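Local coordinates for protein glycerate dehydrogenase/glyoxylate reductase (Thermus thermophilus, PDB 2CUK) that probably reduces glyoxylate and hydroxypyruvate with a nicotinamide cofactor, as a member of the D-isomer specific 2-hydroxyacid dehydrogenase family, at residues V197-P202 against A232-E237; G251-D256 against T275-S280. All coordinates share one frame; numbering follows the deposited sequence.

Contact 1 of 2, residues V197-P202 against A232-E237; sequences VSLHTP and ALVDTE
Leu199 and Leu233 both carry CG anti to their own carbonyl carbon (chi1 -51° and -64°), and each side chain starts out toward the other segment. The two then run side by side, pointing opposite ways, instead of meeting tip to tip, with Leu199 CD1 4.2 Å from Leu233 CB. The same methyl of Leu199 has a closer partner next door: Val234 CG2 lies 3.7 Å from Leu199 CD1. The forked end of Leu233 goes on to Thr201, where its CD1 comes 4.1 Å from Thr201 CG2 and 3.4 Å from Thr201 O. That carbonyl oxygen is buried under the leucine methyls and finds no hydrogen-bond partner in the model. Leu233 CD2 lies more loosely, 4.1 Å from Pro202 O, an oxygen that accepts a hydrogen bond from Thr207 OG1. No hydrogen bond joins the segments; van der Waals packing of methyls on each other and on the backbone oxygens of 201-202 carries the contact. In the NAD-binding, Rossmann-type domain, the end of strand 196-199 and the residues after it meet the short 3-10 turn leading into helix 236-243, whose N-cap is Asp235. Strand 224-227 lies alongside, its Asn227 touching Leu199, Leu233 and Val234, while Val150 of strand 146-150 touches Leu199.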
ATOM      1  N   VAL A 197      -3.506  10.704 -11.499  1.00 16.81           N
ATOM      2  CA  VAL A 197      -4.104  11.963 -11.069  1.00 16.61           C
ATOM      3  C   VAL A 197      -4.679  11.755  -9.674  1.00 15.86           C
ATOM      4  O   VAL A 197      -5.485  10.854  -9.464  1.00 15.23           O
ATOM      5  CB  VAL A 197      -5.254  12.409 -12.002  1.00 15.90           C
ATOM      6  CG1 VAL A 197      -5.894  13.684 -11.455  1.00 14.37           C
ATOM      7  CG2 VAL A 197      -4.728  12.636 -13.419  1.00 16.59           C
ATOM      8  N   SER A 198      -4.263  12.583  -8.720  1.00 15.78           N
ATOM      9  CA  SER A 198      -4.760  12.464  -7.354  1.00 14.32           C
ATOM     10  C   SER A 198      -5.434  13.770  -6.948  1.00 16.43           C
ATOM     11  O   SER A 198      -4.873  14.857  -7.133  1.00 14.87           O
ATOM     12  CB  SER A 198      -3.611  12.135  -6.392  1.00 15.19           C
ATOM     13  OG  SER A 198      -4.107  11.789  -5.108  1.00 14.67           O
ATOM     14  N   LEU A 199      -6.641  13.663  -6.402  1.00 13.40           N
ATOM     15  CA  LEU A 199      -7.405  14.837  -5.998  1.00 17.22           C
ATOM     16  C   LEU A 199      -7.193  15.208  -4.535  1.00 18.15           C
ATOM     17  O   LEU A 199      -7.263  14.356  -3.643  1.00 18.00           O
ATOM     18  CB  LEU A 199      -8.893  14.604  -6.274  1.00 14.64           C
ATOM     19  CG  LEU A 199      -9.180  14.128  -7.699  1.00 16.15           C
ATOM     20  CD1 LEU A 199     -10.677  13.923  -7.878  1.00 15.48           C
ATOM     21  CD2 LEU A 199      -8.641  15.146  -8.710  1.00 13.96           C
ATOM     22  N   HIS A 200      -6.925  16.489  -4.299  1.00 19.19           N
ATOM     23  CA  HIS A 200      -6.682  16.997  -2.951  1.00 22.48           C
ATOM     24  C   HIS A 200      -7.141  18.442  -2.855  1.00 24.24           C
ATOM     25  O   HIS A 200      -6.436  19.288  -2.307  1.00 27.26           O
ATOM     26  CB  HIS A 200      -5.189  16.922  -2.623  1.00 20.83           C
ATOM     27  CG  HIS A 200      -4.621  15.543  -2.722  1.00 21.18           C
ATOM     28  ND1 HIS A 200      -4.916  14.551  -1.813  1.00 18.98           N
ATOM     29  CD2 HIS A 200      -3.812  14.977  -3.649  1.00 20.51           C
ATOM     30  CE1 HIS A 200      -4.314  13.432  -2.176  1.00 20.65           C
ATOM     31  NE2 HIS A 200      -3.637  13.664  -3.287  1.00 19.53           N
ATOM     32  N   THR A 201      -8.316  18.725  -3.401  1.00 26.07           N
ATOM     33  CA  THR A 201      -8.860  20.074  -3.374  1.00 26.72           C
ATOM     34  C   THR A 201     -10.220  20.062  -2.689  1.00 26.29           C
ATOM     35  O   THR A 201     -10.990  19.110  -2.827  1.00 25.08           O
ATOM     36  CB  THR A 201      -9.008  20.643  -4.807  1.00 27.82           C
ATOM     37  OG1 THR A 201      -9.382  22.024  -4.742  1.00 30.71           O
ATOM     38  CG2 THR A 201     -10.072  19.875  -5.584  1.00 26.52           C
ATOM     39  N   PRO A 202     -10.529  21.116  -1.922  1.00 27.28           N
ATOM     40  CA  PRO A 202     -11.819  21.183  -1.230  1.00 27.56           C
ATOM     41  C   PRO A 202     -13.001  21.196  -2.195  1.00 26.41           C
ATOM     42  O   PRO A 202     -12.874  21.602  -3.347  1.00 26.90           O
ATOM     43  CB  PRO A 202     -11.709  22.473  -0.418  1.00 29.03           C
ATOM     44  CG  PRO A 202     -10.766  23.309  -1.223  1.00 28.89           C
ATOM     45  CD  PRO A 202      -9.717  22.313  -1.642  1.00 27.46           C
ATOM     46  N   ALA A 232     -17.895  13.956  -4.037  1.00 20.35           N
ATOM     47  CA  ALA A 232     -18.550  14.773  -5.060  1.00 20.58           C
ATOM     48  C   ALA A 232     -17.635  15.429  -6.094  1.00 19.71           C
ATOM     49  O   ALA A 232     -18.120  16.053  -7.044  1.00 20.60           O
ATOM     50  CB  ALA A 232     -19.425  15.845  -4.387  1.00 20.19           C
ATOM     51  N   LEU A 233     -16.324  15.302  -5.920  1.00 19.83           N
ATOM     52  CA  LEU A 233     -15.383  15.887  -6.876  1.00 19.94           C
ATOM     53  C   LEU A 233     -15.368  15.062  -8.166  1.00 20.28           C
ATOM     54  O   LEU A 233     -14.870  15.508  -9.206  1.00 19.08           O
ATOM     55  CB  LEU A 233     -13.966  15.908  -6.293  1.00 19.10           C
ATOM     56  CG  LEU A 233     -13.682  16.770  -5.059  1.00 21.95           C
ATOM     57  CD1 LEU A 233     -12.245  16.532  -4.596  1.00 19.30           C
ATOM     58  CD2 LEU A 233     -13.904  18.240  -5.393  1.00 20.47           C
ATOM     59  N   VAL A 234     -15.921  13.856  -8.083  1.00 20.22           N
ATOM     60  CA  VAL A 234     -15.950  12.931  -9.211  1.00 19.51           C
ATOM     61  C   VAL A 234     -17.359  12.518  -9.615  1.00 20.04           C
ATOM     62  O   VAL A 234     -18.203  12.259  -8.758  1.00 19.97           O
ATOM     63  CB  VAL A 234     -15.180  11.627  -8.866  1.00 18.50           C
ATOM     64  CG1 VAL A 234     -15.214  10.670 -10.050  1.00 19.32           C
ATOM     65  CG2 VAL A 234     -13.748  11.947  -8.471  1.00 18.77           C
ATOM     66  N   ASP A 235     -17.603  12.451 -10.923  1.00 21.26           N
ATOM     67  CA  ASP A 235     -18.895  12.003 -11.440  1.00 20.81           C
ATOM     68  C   ASP A 235     -18.778  10.484 -11.421  1.00 20.42           C
ATOM     69  O   ASP A 235     -18.213   9.888 -12.337  1.00 17.44           O
ATOM     70  CB  ASP A 235     -19.102  12.462 -12.885  1.00 22.61           C
ATOM     71  CG  ASP A 235     -20.426  11.982 -13.466  1.00 24.39           C
ATOM     72  OD1 ASP A 235     -20.845  10.850 -13.154  1.00 25.75           O
ATOM     73  OD2 ASP A 235     -21.045  12.733 -14.247  1.00 28.36           O
ATOM     74  N   THR A 236     -19.309   9.866 -10.373  1.00 21.28           N
ATOM     75  CA  THR A 236     -19.236   8.419 -10.201  1.00 21.55           C
ATOM     76  C   THR A 236     -19.659   7.584 -11.410  1.00 21.87           C
ATOM     77  O   THR A 236     -18.935   6.674 -11.815  1.00 20.95           O
ATOM     78  CB  THR A 236     -20.060   7.992  -8.975  1.00 22.32           C
ATOM     79  OG1 THR A 236     -19.658   8.782  -7.848  1.00 21.81           O
ATOM     80  CG2 THR A 236     -19.832   6.515  -8.656  1.00 19.47           C
ATOM     81  N   GLU A 237     -20.821   7.886 -11.981  1.00 21.33           N
ATOM     82  CA  GLU A 237     -21.292   7.116 -13.124  1.00 24.21           C
ATOM     83  C   GLU A 237     -20.315   7.210 -14.295  1.00 22.64           C
ATOM     84  O   GLU A 237     -20.048   6.241 -14.995  1.00 22.14           O
ATOM     85  CB  GLU A 237     -22.658   7.664 -13.538  1.00 27.87           C
ATOM     86  CG  GLU A 237     -23.234   6.938 -14.754  1.00 36.19           C
ATOM     87  CD  GLU A 237     -24.732   6.806 -14.596  1.00 40.11           C
ATOM     88  OE1 GLU A 237     -25.260   7.273 -13.596  1.00 43.65           O
ATOM     89  OE2 GLU A 237     -25.363   6.232 -15.483  1.00 43.10           O
TER

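Contact 2 of 2, residues G251-D256 against T275-S280; sequences GLDVTD and TPHIGS
The His277 ring takes Val254 CG1 over one face, a CH-pi contact 4.0 Å from that methyl to the ring centroid, while Asp253 OD2 lies at the ring edge, in its plane, 3.7 Å from His277 CD2. Trp132 of the second subunit also meets this ring, and Arg115 of that subunit hydrogen-bonds to Gly279 O. In D-2-hydroxyacid dehydrogenases the histidine of this Pro-His-Ile-Gly-Ser loop is the active-site acid-base residue, a role His277 probably shares. The Asp253 carboxylate is the hub of the contact. With CG anti to the backbone N (chi1 -176°), it reaches into the loop 275-280 and lies across the Thr275 side chain, roughly perpendicular to it. Asp253 OD1 takes two bonds: Thr275 OG1 donates to its anti lone pair at 2.7 Å, and Ile278 N to its syn lone pair at 2.8 Å. Asp253 OD2 is met on its syn side by Gly279 N, 2.8 Å away but 34° out of the carboxylate plane. Gripped at both oxygens, the group is held against rotation. An alanine at Asp253 would probably leave Thr275 OG1 and the N-H groups of Ile278 and Gly279 without their shared acceptor, and residues 278-279 less firmly positioned. Thr275 N reaches Leu252 O at 2.8 Å in a nearly straight bond (167°). Pro276 centres an inverse gamma turn, closed by His277 N on Thr275 O. The contact lies where neighbouring parallel strands 249-252 and 272-274 run out into loops; Leu105 and Leu109 of helix 99-114 pack on Asp253, and helix 283-301 follows the loop.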
ATOM      1  N   GLY A 251      -8.501   4.374  -7.409  1.00 15.71           N
ATOM      2  CA  GLY A 251      -8.449   4.081  -5.986  1.00 15.22           C
ATOM      3  C   GLY A 251      -9.235   5.170  -5.280  1.00 16.64           C
ATOM      4  O   GLY A 251      -8.843   6.343  -5.299  1.00 15.91           O
ATOM      5  N   LEU A 252     -10.344   4.797  -4.653  1.00 16.23           N
ATOM      6  CA  LEU A 252     -11.188   5.780  -3.985  1.00 16.80           C
ATOM      7  C   LEU A 252     -11.423   5.513  -2.508  1.00 17.31           C
ATOM      8  O   LEU A 252     -11.752   4.397  -2.117  1.00 19.03           O
ATOM      9  CB  LEU A 252     -12.554   5.835  -4.669  1.00 16.19           C
ATOM     10  CG  LEU A 252     -12.612   5.875  -6.195  1.00 16.78           C
ATOM     11  CD1 LEU A 252     -14.069   5.755  -6.625  1.00 17.00           C
ATOM     12  CD2 LEU A 252     -11.983   7.160  -6.719  1.00 13.52           C
ATOM     13  N   ASP A 253     -11.278   6.551  -1.691  1.00 17.91           N
ATOM     14  CA  ASP A 253     -11.531   6.424  -0.264  1.00 16.54           C
ATOM     15  C   ASP A 253     -12.812   7.203   0.035  1.00 18.03           C
ATOM     16  O   ASP A 253     -13.374   7.112   1.125  1.00 17.19           O
ATOM     17  CB  ASP A 253     -10.382   6.996   0.558  1.00 17.06           C
ATOM     18  CG  ASP A 253     -10.587   6.790   2.047  1.00 17.85           C
ATOM     19  OD1 ASP A 253     -10.783   5.622   2.441  1.00 17.02           O
ATOM     20  OD2 ASP A 253     -10.558   7.783   2.814  1.00 17.38           O
ATOM     21  N   VAL A 254     -13.260   7.975  -0.951  1.00 17.17           N
ATOM     22  CA  VAL A 254     -14.477   8.772  -0.826  1.00 17.84           C
ATOM     23  C   VAL A 254     -15.297   8.564  -2.094  1.00 17.90           C
ATOM     24  O   VAL A 254     -14.739   8.425  -3.182  1.00 17.85           O
ATOM     25  CB  VAL A 254     -14.158  10.280  -0.652  1.00 18.95           C
ATOM     26  CG1 VAL A 254     -13.336  10.491   0.612  1.00 20.42           C
ATOM     27  CG2 VAL A 254     -13.412  10.816  -1.875  1.00 16.59           C
ATOM     28  N   THR A 255     -16.617   8.536  -1.952  1.00 18.45           N
ATOM     29  CA  THR A 255     -17.489   8.316  -3.099  1.00 21.05           C
ATOM     30  C   THR A 255     -18.730   9.206  -3.103  1.00 23.73           C
ATOM     31  O   THR A 255     -18.965   9.984  -2.176  1.00 23.90           O
ATOM     32  CB  THR A 255     -17.960   6.843  -3.154  1.00 21.12           C
ATOM     33  OG1 THR A 255     -18.778   6.562  -2.011  1.00 18.68           O
ATOM     34  CG2 THR A 255     -16.762   5.895  -3.146  1.00 18.42           C
ATOM     35  N   ASP A 256     -19.518   9.074  -4.164  1.00 25.42           N
ATOM     36  CA  ASP A 256     -20.757   9.823  -4.330  1.00 27.44           C
ATOM     37  C   ASP A 256     -21.738   8.914  -5.072  1.00 27.96           C
ATOM     38  O   ASP A 256     -21.545   8.610  -6.254  1.00 26.87           O
ATOM     39  CB  ASP A 256     -20.513  11.099  -5.143  1.00 30.23           C
ATOM     40  CG  ASP A 256     -21.745  11.993  -5.210  1.00 34.36           C
ATOM     41  OD1 ASP A 256     -22.856  11.458  -5.399  1.00 37.18           O
ATOM     42  OD2 ASP A 256     -21.603  13.227  -5.084  1.00 35.69           O
ATOM     43  N   THR A 275     -12.219   2.082  -0.622  1.00 15.16           N
ATOM     44  CA  THR A 275     -12.089   1.916   0.819  1.00 15.86           C
ATOM     45  C   THR A 275     -13.167   2.802   1.437  1.00 16.66           C
ATOM     46  O   THR A 275     -13.506   3.848   0.892  1.00 16.67           O
ATOM     47  CB  THR A 275     -10.671   2.285   1.325  1.00 14.62           C
ATOM     48  OG1 THR A 275     -10.275   3.555   0.803  1.00 17.49           O
ATOM     49  CG2 THR A 275      -9.669   1.224   0.891  1.00 15.42           C
ATOM     50  N   PRO A 276     -13.726   2.386   2.582  1.00 18.46           N
ATOM     51  CA  PRO A 276     -14.786   3.137   3.259  1.00 18.32           C
ATOM     52  C   PRO A 276     -14.421   4.411   4.029  1.00 18.50           C
ATOM     53  O   PRO A 276     -14.677   4.509   5.225  1.00 17.51           O
ATOM     54  CB  PRO A 276     -15.418   2.075   4.153  1.00 16.82           C
ATOM     55  CG  PRO A 276     -14.213   1.285   4.594  1.00 17.76           C
ATOM     56  CD  PRO A 276     -13.400   1.147   3.316  1.00 18.55           C
ATOM     57  N   HIS A 277     -13.843   5.386   3.336  1.00 17.21           N
ATOM     58  CA  HIS A 277     -13.484   6.663   3.949  1.00 18.45           C
ATOM     59  C   HIS A 277     -12.673   6.486   5.228  1.00 17.36           C
ATOM     60  O   HIS A 277     -13.054   6.975   6.299  1.00 16.57           O
ATOM     61  CB  HIS A 277     -14.757   7.463   4.248  1.00 21.32           C
ATOM     62  CG  HIS A 277     -14.539   8.940   4.342  1.00 24.25           C
ATOM     63  ND1 HIS A 277     -15.554   9.826   4.636  1.00 26.50           N
ATOM     64  CD2 HIS A 277     -13.415   9.685   4.218  1.00 23.48           C
ATOM     65  CE1 HIS A 277     -15.065  11.051   4.693  1.00 26.33           C
ATOM     66  NE2 HIS A 277     -13.769  10.993   4.442  1.00 25.01           N
ATOM     67  N   ILE A 278     -11.549   5.793   5.105  1.00 16.56           N
ATOM     68  CA  ILE A 278     -10.680   5.537   6.240  1.00 17.87           C
ATOM     69  C   ILE A 278      -9.361   6.290   6.128  1.00 16.03           C
ATOM     70  O   ILE A 278      -8.388   5.965   6.807  1.00 18.24           O
ATOM     71  CB  ILE A 278     -10.399   4.027   6.374  1.00 19.33           C
ATOM     72  CG1 ILE A 278      -9.883   3.471   5.042  1.00 21.59           C
ATOM     73  CG2 ILE A 278     -11.670   3.312   6.798  1.00 20.38           C
ATOM     74  CD1 ILE A 278      -9.570   1.982   5.056  1.00 23.52           C
ATOM     75  N   GLY A 279      -9.340   7.308   5.274  1.00 15.12           N
ATOM     76  CA  GLY A 279      -8.134   8.096   5.082  1.00 15.80           C
ATOM     77  C   GLY A 279      -7.413   8.530   6.351  1.00 15.15           C
ATOM     78  O   GLY A 279      -6.190   8.455   6.419  1.00 15.98           O
ATOM     79  N   SER A 280      -8.159   8.982   7.356  1.00 14.30           N
ATOM     80  CA  SER A 280      -7.545   9.438   8.608  1.00 15.45           C
ATOM     81  C   SER A 280      -7.572   8.376   9.695  1.00 14.67           C
ATOM     82  O   SER A 280      -7.274   8.664  10.852  1.00 15.80           O
ATOM     83  CB  SER A 280      -8.268  10.680   9.129  1.00 12.86           C
ATOM     84  OG  SER A 280      -9.597  10.363   9.518  1.00 18.54           O
TER

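Both contacts are buried at the ends of strands in the same six-stranded parallel sheet, with centres about 11 Å apart. Contact 1 is apolar and joins a strand end to the approach to helix 236-243; contact 2 joins the ends of two neighbouring strands and is governed by a hydrogen-bonded carboxylate. Helix 236-243 leads on to strand 249-252, so the second follows the first along the chain. They touch directly: Thr236 OG1 and Asp256 O form a probable hydrogen bond, and Ala232 packs against Asp256. Their settings differ too, since contact 2 also meets the second subunit, whereas no other chain of the assembly touches contact 1.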